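Local coordinates for sugar ABC transporter, sugar-binding protein (Streptococcus pneumoniae, PDB 2HEU) that probably binds a sugar outside the cell and hands it to a membrane ABC transporter, as solute-binding proteins of its family do, at residues A[24-29]-A[76-81]; A[144-149]-A[274-279]; A[162-167]-A[250-255]; A[174-179]-A[375-380]. All blocks are in the same frame, centred on the assembly; numbering follows the deposited sequence.

Contact 1 (A[24-29]-A[76-81]); sequences FNQKKE and NIYPQS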
# COMPACT_ATOMS: atom_id res chain seq x y z
N PHE A 24 -4.23 9.96 -17.44
CA PHE A 24 -5.37 9.19 -16.88
C PHE A 24 -5.10 8.94 -15.39
O PHE A 24 -4.26 8.14 -15.03
CB PHE A 24 -5.53 7.87 -17.65
CG PHE A 24 -6.72 7.07 -17.26
CD1 PHE A 24 -7.96 7.24 -17.89
CD2 PHE A 24 -6.64 6.11 -16.24
CE1 PHE A 24 -9.08 6.44 -17.56
CE2 PHE A 24 -7.73 5.34 -15.94
CZ PHE A 24 -8.93 5.53 -16.59
N ASN A 25 -5.78 9.72 -14.55
CA ASN A 25 -5.51 9.70 -13.12
C ASN A 25 -6.39 8.68 -12.41
O ASN A 25 -7.58 8.53 -12.72
CB ASN A 25 -5.88 11.08 -12.59
CG ASN A 25 -5.49 11.24 -11.13
OD1 ASN A 25 -4.40 10.84 -10.69
ND2 ASN A 25 -6.33 11.93 -10.38
N GLN A 26 -5.85 8.05 -11.38
CA GLN A 26 -6.64 7.21 -10.46
C GLN A 26 -6.62 7.81 -9.03
O GLN A 26 -7.38 7.34 -8.19
CB GLN A 26 -6.27 5.76 -10.45
CG GLN A 26 -6.50 5.12 -11.83
CD GLN A 26 -6.52 3.66 -11.80
OE1 GLN A 26 -7.45 3.05 -11.14
NE2 GLN A 26 -5.64 3.02 -12.50
N LYS A 27 -5.85 8.85 -8.74
CA LYS A 27 -5.82 9.37 -7.38
C LYS A 27 -6.77 10.56 -7.32
O LYS A 27 -6.39 11.73 -7.35
CB LYS A 27 -4.41 9.76 -7.06
CG LYS A 27 -4.18 10.13 -5.63
CD LYS A 27 -4.00 8.98 -4.64
CE LYS A 27 -3.85 9.44 -3.20
NZ LYS A 27 -3.86 8.27 -2.31
N LYS A 28 -8.06 10.24 -7.35
CA LYS A 28 -9.12 11.24 -7.51
C LYS A 28 -9.00 12.24 -6.43
O LYS A 28 -9.24 13.43 -6.68
CB LYS A 28 -10.48 10.63 -7.35
CG LYS A 28 -10.78 9.74 -8.42
CD LYS A 28 -12.20 9.15 -8.41
CE LYS A 28 -12.61 8.73 -9.80
NZ LYS A 28 -11.71 7.87 -10.46
N GLU A 29 -8.76 11.80 -5.25
CA GLU A 29 -8.69 12.70 -4.15
C GLU A 29 -7.63 13.81 -4.23
O GLU A 29 -7.82 14.85 -3.62
CB GLU A 29 -8.60 11.88 -2.89
CG GLU A 29 -7.39 11.01 -2.75
CD GLU A 29 -7.07 10.03 -3.93
OE1 GLU A 29 -7.86 9.12 -4.32
OE2 GLU A 29 -5.96 10.20 -4.46
N ASN A 76 -1.86 6.57 -14.79
CA ASN A 76 -1.67 6.16 -13.36
C ASN A 76 -2.19 4.70 -13.30
O ASN A 76 -3.39 4.48 -13.44
CB ASN A 76 -2.44 7.10 -12.47
CG ASN A 76 -2.39 6.80 -10.99
OD1 ASN A 76 -1.49 6.01 -10.49
ND2 ASN A 76 -3.26 7.36 -10.31
N ILE A 77 -1.29 3.77 -13.09
CA ILE A 77 -1.61 2.34 -12.99
C ILE A 77 -0.82 1.81 -11.82
O ILE A 77 0.36 2.15 -11.66
CB ILE A 77 -1.31 1.62 -14.34
CG1 ILE A 77 -1.71 0.15 -14.20
CG2 ILE A 77 0.11 1.79 -14.79
CD1 ILE A 77 -1.59 -0.62 -15.58
N TYR A 78 -1.44 0.98 -11.01
CA TYR A 78 -0.79 0.50 -9.81
C TYR A 78 0.14 -0.63 -10.22
O TYR A 78 -0.25 -1.61 -10.86
CB TYR A 78 -1.86 0.06 -8.79
CG TYR A 78 -2.79 1.14 -8.43
CD1 TYR A 78 -2.32 2.31 -7.83
CD2 TYR A 78 -4.13 1.09 -8.70
CE1 TYR A 78 -3.13 3.36 -7.54
CE2 TYR A 78 -5.02 2.13 -8.36
CZ TYR A 78 -4.52 3.29 -7.82
OH TYR A 78 -5.33 4.30 -7.50
N PRO A 79 1.44 -0.50 -9.88
CA PRO A 79 2.44 -1.34 -10.53
C PRO A 79 2.45 -2.77 -10.05
O PRO A 79 3.05 -3.63 -10.75
CB PRO A 79 3.75 -0.60 -10.32
CG PRO A 79 3.53 0.16 -9.05
CD PRO A 79 2.05 0.61 -9.09
N GLN A 80 1.84 -3.07 -8.91
CA GLN A 80 1.66 -4.47 -8.47
C GLN A 80 0.61 -5.18 -9.22
O GLN A 80 0.47 -6.41 -9.06
CB GLN A 80 1.38 -4.54 -6.98
CG GLN A 80 -0.02 -4.21 -6.60
CD GLN A 80 -0.18 -2.74 -6.32
OE1 GLN A 80 0.53 -1.81 -6.90
NE2 GLN A 80 -0.93 -2.41 -5.30
N SER A 81 -0.23 -4.47 -9.99
CA SER A 81 -1.40 -5.08 -10.59
C SER A 81 -1.05 -6.07 -11.66
O SER A 81 -0.04 -5.96 -12.37
CB SER A 81 -2.33 -4.04 -11.15
OG SER A 81 -1.79 -3.33 -12.26

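Contact 2 (A[144-149]-A[274-279]); sequences KVPETW and GTFMIP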
# COMPACT_ATOMS: atom_id res chain seq x y z
N LYS A 144 5.06 1.20 25.78
CA LYS A 144 6.01 1.45 24.77
C LYS A 144 5.59 0.67 23.53
O LYS A 144 4.98 -0.41 23.58
CB LYS A 144 7.40 0.94 25.20
CG LYS A 144 7.93 1.48 26.44
CD LYS A 144 8.13 2.96 26.38
CE LYS A 144 8.94 3.43 27.62
NZ LYS A 144 8.11 3.23 28.86
N VAL A 145 5.95 1.23 22.39
CA VAL A 145 5.84 0.51 21.12
C VAL A 145 6.54 -0.84 21.22
O VAL A 145 7.72 -0.90 21.69
CB VAL A 145 6.55 1.38 19.96
CG1 VAL A 145 6.82 0.54 18.73
CG2 VAL A 145 5.60 2.61 19.65
N PRO A 146 5.93 -1.92 20.77
CA PRO A 146 6.57 -3.28 20.90
C PRO A 146 7.54 -3.54 19.79
O PRO A 146 7.31 -3.15 18.67
CB PRO A 146 5.36 -4.19 20.83
CG PRO A 146 4.45 -3.48 19.86
CD PRO A 146 4.59 -2.00 20.13
N GLU A 147 8.61 -4.25 20.09
CA GLU A 147 9.70 -4.57 19.07
C GLU A 147 9.91 -5.95 18.83
O GLU A 147 10.76 -6.31 18.06
CB GLU A 147 11.08 -4.21 19.27
CG GLU A 147 11.14 -3.90 20.43
CD GLU A 147 11.44 -2.52 20.41
OE1 GLU A 147 12.64 -2.23 20.83
OE2 GLU A 147 10.99 -1.86 19.46
N THR A 148 9.05 -6.82 19.35
CA THR A 148 9.02 -8.23 19.04
C THR A 148 7.53 -8.72 19.13
O THR A 148 6.71 -8.11 19.76
CB THR A 148 9.82 -9.10 20.02
OG1 THR A 148 9.23 -9.02 21.28
CG2 THR A 148 11.29 -8.69 20.10
N TRP A 149 7.27 -9.87 18.53
CA TRP A 149 5.99 -10.53 18.67
C TRP A 149 5.65 -10.63 20.16
O TRP A 149 4.49 -10.36 20.56
CB TRP A 149 5.95 -11.89 18.08
CG TRP A 149 6.17 -12.02 16.59
CD1 TRP A 149 5.97 -11.08 15.60
CD2 TRP A 149 6.64 -13.18 15.93
NE1 TRP A 149 6.25 -11.61 14.38
CE2 TRP A 149 6.63 -12.92 14.54
CE3 TRP A 149 6.99 -14.49 16.34
CZ2 TRP A 149 7.02 -13.85 13.60
CZ3 TRP A 149 7.38 -15.45 15.39
CH2 TRP A 149 7.37 -15.12 14.06
N GLY A 274 0.57 8.19 16.55
CA GLY A 274 1.77 7.58 16.06
C GLY A 274 1.44 6.33 15.28
O GLY A 274 0.29 5.86 15.24
N THR A 275 2.48 5.77 14.66
CA THR A 275 2.36 4.45 14.02
C THR A 275 3.60 3.62 14.40
O THR A 275 4.70 4.17 14.67
CB THR A 275 2.23 4.57 12.49
OG1 THR A 275 3.28 5.41 11.98
CG2 THR A 275 0.88 5.09 12.07
N PHE A 276 3.44 2.33 14.37
CA PHE A 276 4.58 1.45 14.50
C PHE A 276 4.45 0.32 13.49
O PHE A 276 3.38 -0.07 13.03
CB PHE A 276 4.83 0.96 15.93
CG PHE A 276 3.76 0.11 16.56
CD1 PHE A 276 3.72 -1.28 16.37
CD2 PHE A 276 2.82 0.65 17.46
CE1 PHE A 276 2.79 -2.07 17.06
CE2 PHE A 276 1.91 -0.11 18.13
CZ PHE A 276 1.92 -1.49 17.92
N MET A 277 5.59 -0.24 13.14
CA MET A 277 5.65 -1.41 12.25
C MET A 277 5.32 -2.65 13.09
O MET A 277 5.77 -2.81 14.23
CB MET A 277 7.06 -1.55 11.67
CG MET A 277 7.38 -0.38 10.74
SD MET A 277 9.12 -0.25 10.32
CE MET A 277 9.05 -1.53 9.22
N ILE A 278 4.63 -3.56 12.45
CA ILE A 278 4.41 -4.87 13.09
C ILE A 278 5.78 -5.52 13.26
O ILE A 278 6.58 -5.66 12.36
CB ILE A 278 3.50 -5.72 12.22
CG1 ILE A 278 2.08 -5.09 12.21
CG2 ILE A 278 3.44 -7.17 12.71
CD1 ILE A 278 1.07 -5.79 11.31
N PRO A 279 6.06 -5.95 14.50
CA PRO A 279 7.37 -6.53 14.83
C PRO A 279 7.54 -7.86 14.24
O PRO A 279 6.60 -8.59 13.93
CB PRO A 279 7.47 -6.46 16.35
CG PRO A 279 6.04 -6.66 16.70
CD PRO A 279 5.28 -5.80 15.77
O HOH W 1 7.79 -2.74 16.01

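Contact 3 (A[162-167]-A[250-255]); sequences KGQTPF and DVLMTP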
# COMPACT_ATOMS: atom_id res chain seq x y z
N LYS A 162 -5.17 -2.69 32.31
CA LYS A 162 -5.42 -1.31 32.67
C LYS A 162 -6.83 -0.81 32.35
O LYS A 162 -7.18 0.32 32.68
CB LYS A 162 -4.39 -0.41 31.97
CG LYS A 162 -2.97 -0.71 32.45
CD LYS A 162 -1.94 0.07 31.69
CE LYS A 162 -0.50 -0.35 31.98
NZ LYS A 162 0.02 0.64 32.95
N GLY A 163 -7.72 -1.67 31.90
CA GLY A 163 -9.07 -1.35 31.67
C GLY A 163 -9.33 -0.52 30.43
O GLY A 163 -10.31 0.22 30.39
N GLN A 164 -8.50 -0.65 29.40
CA GLN A 164 -8.81 0.02 28.18
C GLN A 164 -8.71 -1.01 27.07
O GLN A 164 -8.32 -2.16 27.28
CB GLN A 164 -7.91 1.20 28.00
CG GLN A 164 -8.12 2.25 29.03
CD GLN A 164 -7.39 3.59 28.67
OE1 GLN A 164 -7.64 4.18 27.59
NE2 GLN A 164 -6.56 4.07 29.57
N THR A 165 -9.13 -0.57 25.90
CA THR A 165 -9.32 -1.47 24.76
C THR A 165 -8.15 -1.34 23.82
O THR A 165 -7.94 -0.29 23.24
CB THR A 165 -10.61 -1.16 24.02
OG1 THR A 165 -11.71 -1.23 24.90
CG2 THR A 165 -10.80 -2.14 22.85
N PRO A 166 -7.39 -2.43 23.62
CA PRO A 166 -6.21 -2.36 22.75
C PRO A 166 -6.55 -1.95 21.31
O PRO A 166 -5.91 -1.05 20.79
CB PRO A 166 -5.61 -3.78 22.82
CG PRO A 166 -6.03 -4.28 24.16
CD PRO A 166 -7.39 -3.69 24.40
N PHE A 167 -7.51 -2.67 20.68
CA PHE A 167 -7.72 -2.51 19.27
C PHE A 167 -9.13 -2.15 18.90
O PHE A 167 -10.09 -2.67 19.44
CB PHE A 167 -7.45 -3.85 18.48
CG PHE A 167 -6.02 -4.36 18.62
CD1 PHE A 167 -4.94 -3.69 18.05
CD2 PHE A 167 -5.81 -5.57 19.27
CE1 PHE A 167 -3.67 -4.22 18.12
CE2 PHE A 167 -4.49 -6.08 19.33
CZ PHE A 167 -3.46 -5.43 18.77
N ASP A 250 -11.24 5.72 22.06
CA ASP A 250 -11.97 4.58 22.62
C ASP A 250 -11.21 3.24 22.48
O ASP A 250 -11.51 2.31 23.23
CB ASP A 250 -13.34 4.46 22.03
CG ASP A 250 -14.29 5.65 22.43
OD1 ASP A 250 -13.99 6.39 23.40
OD2 ASP A 250 -15.34 5.77 21.76
N VAL A 251 -10.30 3.19 21.52
CA VAL A 251 -9.37 2.08 21.39
C VAL A 251 -8.00 2.70 21.23
O VAL A 251 -7.87 3.82 20.71
CB VAL A 251 -9.70 1.18 20.18
CG1 VAL A 251 -11.07 0.58 20.35
CG2 VAL A 251 -9.53 1.91 18.86
N LEU A 252 -6.93 2.01 21.73
CA LEU A 252 -5.61 2.60 21.72
C LEU A 252 -4.86 2.40 20.42
O LEU A 252 -3.86 3.15 20.20
CB LEU A 252 -4.77 2.12 22.87
CG LEU A 252 -5.33 2.55 24.28
CD1 LEU A 252 -4.25 2.27 25.33
CD2 LEU A 252 -5.95 3.90 24.37
N MET A 253 -5.26 1.45 19.61
CA MET A 253 -4.58 1.05 18.39
C MET A 253 -5.55 0.60 17.34
O MET A 253 -6.65 0.09 17.64
CB MET A 253 -3.63 -0.15 18.66
CG MET A 253 -2.46 0.16 19.57
SD MET A 253 -1.39 -1.26 19.89
CE MET A 253 -2.46 -2.18 21.02
N THR A 254 -5.14 0.69 16.08
CA THR A 254 -5.85 -0.02 15.01
C THR A 254 -4.92 -0.36 13.92
O THR A 254 -4.09 0.48 13.53
CB THR A 254 -7.10 0.80 14.52
OG1 THR A 254 -7.94 -0.05 13.73
CG2 THR A 254 -6.79 2.05 13.77
N PRO A 255 -4.97 -1.58 13.36
CA PRO A 255 -4.08 -1.96 12.25
C PRO A 255 -4.66 -1.50 10.96
O PRO A 255 -5.81 -1.82 10.61
CB PRO A 255 -4.08 -3.52 12.35
CG PRO A 255 -5.49 -3.82 12.88
CD PRO A 255 -5.80 -2.72 13.84
O HOH W 2 -10.16 2.04 25.72

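Contact 4 (A[174-179]-A[375-380]); sequences AWTLNG and LTMNYV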
# COMPACT_ATOMS: atom_id res chain seq x y z
N ALA A 174 -13.13 -7.17 6.24
CA ALA A 174 -11.97 -8.08 6.33
C ALA A 174 -10.72 -7.51 5.68
O ALA A 174 -9.61 -7.82 6.13
CB ALA A 174 -12.35 -9.42 5.68
N TRP A 175 -10.89 -6.71 4.61
CA TRP A 175 -9.71 -6.15 3.92
C TRP A 175 -8.80 -5.43 4.87
O TRP A 175 -7.59 -5.30 4.62
CB TRP A 175 -10.13 -5.22 2.79
CG TRP A 175 -10.87 -3.99 3.20
CD1 TRP A 175 -12.22 -3.76 3.20
CD2 TRP A 175 -10.29 -2.76 3.64
NE1 TRP A 175 -12.50 -2.46 3.58
CE2 TRP A 175 -11.32 -1.86 3.88
CE3 TRP A 175 -8.98 -2.32 3.86
CZ2 TRP A 175 -11.10 -0.48 4.31
CZ3 TRP A 175 -8.77 -1.03 4.32
CH2 TRP A 175 -9.84 -0.16 4.53
N THR A 176 -9.31 -4.86 5.96
CA THR A 176 -8.51 -4.11 6.87
C THR A 176 -7.32 -4.88 7.47
O THR A 176 -6.36 -4.25 7.90
CB THR A 176 -9.35 -3.46 8.03
OG1 THR A 176 -9.93 -4.51 8.80
CG2 THR A 176 -10.41 -2.48 7.51
N LEU A 177 -7.47 -6.20 7.54
CA LEU A 177 -6.42 -7.07 8.09
C LEU A 177 -5.55 -7.77 7.03
O LEU A 177 -4.70 -8.58 7.39
CB LEU A 177 -7.02 -8.11 9.05
CG LEU A 177 -7.65 -7.52 10.29
CD1 LEU A 177 -8.13 -8.65 11.19
CD2 LEU A 177 -6.71 -6.57 11.03
N ASN A 178 -5.75 -7.41 5.76
CA ASN A 178 -4.86 -8.02 4.72
C ASN A 178 -3.41 -7.72 5.06
O ASN A 178 -2.58 -8.64 5.08
CB ASN A 178 -5.28 -7.40 3.37
CG ASN A 178 -4.56 -8.00 2.23
OD1 ASN A 178 -4.32 -7.19 1.21
ND2 ASN A 178 -4.33 -9.23 2.18
N GLY A 179 -3.05 -6.45 5.32
CA GLY A 179 -1.69 -6.16 5.62
C GLY A 179 -1.18 -6.83 6.86
O GLY A 179 -0.02 -7.24 6.96
N LEU A 375 -10.40 -15.21 5.02
CA LEU A 375 -9.90 -16.24 5.92
C LEU A 375 -9.20 -15.60 7.12
O LEU A 375 -9.23 -16.16 8.24
CB LEU A 375 -9.02 -17.24 5.20
CG LEU A 375 -7.66 -16.79 4.65
CD1 LEU A 375 -6.55 -16.82 5.70
CD2 LEU A 375 -7.25 -17.60 3.42
N THR A 376 -8.59 -14.44 6.94
CA THR A 376 -7.91 -13.75 8.00
C THR A 376 -8.91 -13.29 9.06
O THR A 376 -8.77 -13.57 10.27
CB THR A 376 -7.12 -12.55 7.46
OG1 THR A 376 -6.11 -13.04 6.53
CG2 THR A 376 -6.45 -11.77 8.57
N MET A 377 -9.95 -12.57 8.61
CA MET A 377 -10.93 -12.04 9.57
C MET A 377 -11.72 -13.19 10.18
O MET A 377 -12.10 -13.13 11.36
CB MET A 377 -11.84 -11.03 8.88
CG MET A 377 -12.75 -10.27 9.87
SD MET A 377 -11.88 -9.33 11.12
CE MET A 377 -11.36 -7.92 10.16
N ASN A 378 -12.02 -14.23 9.41
CA ASN A 378 -12.79 -15.36 9.98
C ASN A 378 -12.01 -16.03 11.06
O ASN A 378 -12.61 -16.55 12.01
CB ASN A 378 -13.15 -16.37 8.88
CG ASN A 378 -14.28 -15.93 8.01
OD1 ASN A 378 -14.84 -14.85 8.20
ND2 ASN A 378 -14.60 -16.66 6.95
N TYR A 379 -10.69 -16.06 10.99
CA TYR A 379 -9.89 -16.58 12.10
C TYR A 379 -10.02 -15.69 13.32
O TYR A 379 -10.17 -16.17 14.45
CB TYR A 379 -8.41 -16.78 11.70
CG TYR A 379 -7.62 -17.35 12.85
CD1 TYR A 379 -7.78 -18.69 13.20
CD2 TYR A 379 -6.81 -16.58 13.62
CE1 TYR A 379 -7.17 -19.22 14.32
CE2 TYR A 379 -6.15 -17.08 14.74
CZ TYR A 379 -6.36 -18.42 15.10
OH TYR A 379 -5.79 -18.96 16.20
N VAL A 380 -9.94 -14.38 13.15
CA VAL A 380 -10.14 -13.48 14.31
C VAL A 380 -11.52 -13.76 14.93
O VAL A 380 -11.63 -13.80 16.16
CB VAL A 380 -9.92 -12.04 13.93
CG1 VAL A 380 -10.15 -11.12 15.16
CG2 VAL A 380 -8.54 -11.82 13.35

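Contact 1 (A[24-29]-A[76-81])
Phe24 and Asn76, at the ends of two parallel neighbouring strands, are joined by a backbone hydrogen bond from Asn76 N to Phe24 O (2.9 Å), and the two chains come nearest at Asn25 and Asn76, whose CA atoms lie 5.2 Å apart. Past this point a side chain takes over the pairing. Gln26 NE2 donates to Asn76 O (2.8 Å) in a nearly straight bond of 164°, with the acceptor close to the plane of the Gln26 amide. Glutamine suits the place because it is long enough to reach a strand-end carbonyl: CG stands anti to its own carbonyl carbon (chi1 -62°) and the chain runs extended beyond it. On the way, Gln26 CB packs against Tyr78 OH at 3.4 Å, while the amide and the phenol ring are turned 51° from each other. Asn25 and Asn76 lie side by side and point the same way. Asn25 OD1 accepts from Lys27 N (3.1 Å), closing an Asx turn in which the donor sits well above the carbonyl plane; asparagine thus shapes the bend that leads away from the strand. In the conformer given, Lys27 NZ forms a salt bridge with Asp293. Phe24 and Gln26 rest on Ala58 of helix 58-67, Asn76 touches Trp296 of antiparallel strand 295-298, and Ser81 OG caps helix 82-89 at Leu84 N.

Contact 2 (A[144-149]-A[274-279])
Pro146 lies over one face of the Phe276 ring, the two side chains crossing at about a right angle. Its CD stands 3.6 Å from the ring centroid and 17° off the normal, a CH-pi contact shifted slightly toward the rim, while CG comes within 3.5 Å of Phe276 CE1, beyond the rim. Proline suits this place because its CD, bonded to the backbone nitrogen, carries somewhat polarised C-H groups on a rigid ring. Phe276 CG stands between its backbone N and carbonyl carbon (chi1 63°), on the side of Val145 and Pro146. Val145 approaches the same side chain obliquely, sliding past it in the opposite direction, with CG1 3.5 Å from Phe276 CB. Further on, the ring of Pro279 lies against backbone: its CB meets Thr148 N at 3.4 Å and its CG lies near Thr148 C and O. The indole of Trp149 turns its CD1 edge to Pro279 O (3.1 Å), near the ring plane; its NE1 is hydrogen-bonded to Thr187 of helix 178-189. A water donates to both Pro146 O and Met277 O, 2.7 Å from each, linking two carbonyls that could not bond to each other. Helix 149-161, capped by Thr148 OG1 at Glu151 N, is thereby held beside edge strand 273-276 mostly by apolar rings, with a water bridging two backbone carbonyls.

Contact 3 (A[162-167]-A[250-255])
The Phe167 ring meets Met253 obliquely, the methyl CE standing off-centre to it, 4.2 Å from the centroid and 30° off the normal. CE comes closest to the ring at CE1 (3.7 Å), and SD stands farther to the side, completing a Met-aromatic contact. Pro255 CD approaches the same ring, also at a slant, near CD1. The thioether is bent at its last torsion (chi3 -74°), which turns CE back toward Pro166 CB as well as the ring; methionine's flexible, polarisable chain can follow two such differently shaped neighbours. Alongside, Thr165 CG2 touches Val251 CG1 at 3.7 Å, the two beta-branched side chains crossing obliquely beside the backbone. Main-chain atoms tie the segments together. Leu252 N donates to Thr165 O (2.9 Å), Met253 N makes a weak, bent bond to Pro166 O, and Phe167 CA offers its hydrogen to Met253 O at 3.2 Å. Proline has no N-H to give, yet Pro166 still supplies its carbonyl. At the solvent-facing end a water accepts from Thr165 N and donates to Asp250 O. Phe167 and Met253 form a single beta bridge, their segments running roughly in the same direction, 30° apart. Through it the chain leaving helix 149-161 is laid along the outer side of edge strand 253-257, whose other neighbour is strand 129-134 in the small antiparallel sheet of one lobe of this solute-binding fold.

Contact 4 (A[174-179]-A[375-380])
Leu177 and Met377 anchor a buried, mainly apolar contact between the 3-10 turn that leads into helix 178-189 and the middle of helix 370-382. Their side chains cross at about a right angle, and Leu177 CD1 presses on Met377 CE at 3.5 Å, tighter than usual for two carbons. Met377 starts with CG anti to its backbone N (chi1 -171°) and then bends at both following torsions, curling its methyl toward Leu177 CG and CD1 and leaving SD 3.8 Å from CD1. An unbranched, pliant methionine fits well here, since its end must turn round to meet a branched leucine. Beside it the backbones come close at Ala174, whose CB meets Met377 CB at 3.6 Å; the small side chain permits a CA separation of 5.2 Å between these residues. This aliphatic packing joins the start of helix 178-189 to helix 370-382, near the C-terminal end of this solute-binding protein. Leu177 CB rests on Thr376 CG2 (3.7 Å), and its CD1 also reaches Val380 CG2 at 3.9 Å. Thr376 offers its methyl to leucine while its hydroxyl bonds to Phe372 O of its own helix and to Asn181 of helix 178-189. Likewise Thr176 OG1 bonds to Asp173 O, and Met377 CE lies 3.9 Å from Thr176 OG1. Met221 of helix 212-222 packs against both Thr376 and Val380.

Contacts 2, 3 and 4 gather on one part of the molecule, whereas contact 1 lies apart, its centre 30 Å from that of contact 2 and 34 Å from that of contact 3, on the opposite side of the chain's centre from both. Contacts 2 and 3 reach the same antiparallel sheet by its two edge strands and touch where Phe276 CZ meets Met253 SD at 3.9 Å. Contact 3 in turn meets contact 4 through Pro255 CG and Leu177 CD2, 3.5 Å apart, so packing runs continuously from 274-279 to 375-380. The distance of contact 1 from the other three is consistent with the two-lobed design of solute-binding proteins. The structure holds no sugar; a sodium ion is bound at Lys103 and Glu335.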